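Side-chain contact in NTF2 domain-containing protein (Chaetomium thermophilum, PDB 4X2H), which probably works through its NTF2 domain, a fold that in related proteins serves nuclear transport and partner binding: residues V52-T55 against P56-D60. Sequence-based numbering, arbitrary orientation.
Sequences VVAT and PEEWD
The carboxylate of E58 presents one face to V53: CG1 stands 3.8 Å from CD, almost along the normal to the group. On the same side, but only tilted off the plane, water 1 donates to OE2 at a short O–O distance of 2.5 Å; OE1 forms a salt bridge with R51. The same water accepts from A54 N, at 3.1 Å, so the acid is tied indirectly to the backbone leaving strand 51-53. The side chain gets there because CG is anti to the backbone N (chi1 -178°) and the chain beyond it is extended, its aliphatic part passing V53, whose CG1 lies 3.7 Å from E58 CB. The indole of W59 turns away from this segment, offering CB to V53 while NE1 bonds Y15 and H178 meets the ring edge-to-face.

T55 is the N-cap of helix 56-66. Its OG1 accepts from E58 N at 3.3 Å with a 151° N-H...O angle, whereas the bond from that N to T55 O is weak. T55 O instead receives W59 N at 3.3 Å and a 162° angle, the first i to i+4 bond of the helix. P56, lacking an amide hydrogen, opens the helix directly after the cap. With an alanine in place of T55, the hydroxyl cap is lost and E58 N would probably keep just that weak carbonyl bond, leaving the first turn less firmly fixed.

T55 thus takes up two early helix amides, while the E58 carboxylate, probably favoured by the helix dipole, links helix start to strand end through R51 and the water.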
# COMPACT_ATOMS: atom_id res chain seq x y z
N VAL B 52 7.16 -11.30 -11.29
CA VAL B 52 6.20 -10.58 -12.11
C VAL B 52 5.31 -11.59 -12.82
O VAL B 52 5.79 -12.50 -13.50
CB VAL B 52 6.89 -9.66 -13.14
CG1 VAL B 52 5.87 -8.99 -14.05
CG2 VAL B 52 7.72 -8.60 -12.42
N VAL B 53 4.00 -11.44 -12.64
CA VAL B 53 3.01 -12.37 -13.18
C VAL B 53 2.25 -11.67 -14.30
O VAL B 53 1.74 -10.57 -14.12
CB VAL B 53 2.05 -12.86 -12.08
CG1 VAL B 53 0.94 -13.72 -12.65
CG2 VAL B 53 2.84 -13.63 -11.02
N ALA B 54 2.19 -12.31 -15.46
CA ALA B 54 1.74 -11.65 -16.68
C ALA B 54 0.27 -11.28 -16.65
O ALA B 54 -0.12 -10.23 -17.17
CB ALA B 54 2.03 -12.52 -17.89
N THR B 55 -0.55 -12.13 -16.04
CA THR B 55 -2.00 -11.92 -16.05
C THR B 55 -2.66 -12.29 -14.72
O THR B 55 -2.14 -13.11 -13.97
CB THR B 55 -2.68 -12.75 -17.16
OG1 THR B 55 -2.46 -14.15 -16.91
CG2 THR B 55 -2.12 -12.39 -18.53
N PRO B 56 -3.83 -11.69 -14.44
CA PRO B 56 -4.65 -12.04 -13.27
C PRO B 56 -5.05 -13.51 -13.28
O PRO B 56 -5.20 -14.12 -12.22
CB PRO B 56 -5.88 -11.14 -13.41
CG PRO B 56 -5.46 -10.03 -14.27
CD PRO B 56 -4.43 -10.58 -15.20
N GLU B 57 -5.25 -14.06 -14.48
CA GLU B 57 -5.62 -15.46 -14.62
C GLU B 57 -4.53 -16.38 -14.08
O GLU B 57 -4.82 -17.39 -13.44
CB GLU B 57 -5.89 -15.80 -16.09
CG GLU B 57 -7.25 -15.32 -16.60
CD GLU B 57 -7.32 -13.82 -16.85
OE1 GLU B 57 -8.44 -13.31 -17.03
OE2 GLU B 57 -6.26 -13.16 -16.87
N GLU B 58 -3.27 -16.03 -14.34
CA GLU B 58 -2.16 -16.83 -13.85
C GLU B 58 -2.07 -16.74 -12.33
O GLU B 58 -1.81 -17.74 -11.65
CB GLU B 58 -0.83 -16.38 -14.48
CG GLU B 58 0.36 -17.22 -14.03
CD GLU B 58 1.65 -16.85 -14.74
OE1 GLU B 58 2.72 -17.32 -14.29
OE2 GLU B 58 1.60 -16.09 -15.73
N TRP B 59 -2.31 -15.55 -11.79
CA TRP B 59 -2.35 -15.35 -10.35
C TRP B 59 -3.42 -16.23 -9.71
O TRP B 59 -3.19 -16.84 -8.67
CB TRP B 59 -2.58 -13.86 -10.04
CG TRP B 59 -2.90 -13.51 -8.61
CD1 TRP B 59 -3.88 -12.66 -8.19
CD2 TRP B 59 -2.23 -13.96 -7.42
NE1 TRP B 59 -3.87 -12.56 -6.82
CE2 TRP B 59 -2.86 -13.34 -6.33
CE3 TRP B 59 -1.15 -14.82 -7.18
CZ2 TRP B 59 -2.47 -13.56 -5.01
CZ3 TRP B 59 -0.76 -15.04 -5.87
CH2 TRP B 59 -1.41 -14.41 -4.81
N ASP B 60 -4.60 -16.32 -10.34
CA ASP B 60 -5.64 -17.22 -9.85
C ASP B 60 -5.15 -18.67 -9.83
O ASP B 60 -5.46 -19.44 -8.91
CB ASP B 60 -6.91 -17.10 -10.71
CG ASP B 60 -7.86 -16.02 -10.21
OD1 ASP B 60 -7.97 -15.83 -8.98
OD2 ASP B 60 -8.53 -15.37 -11.05
O HOH W 1 3.74 -14.90 -15.92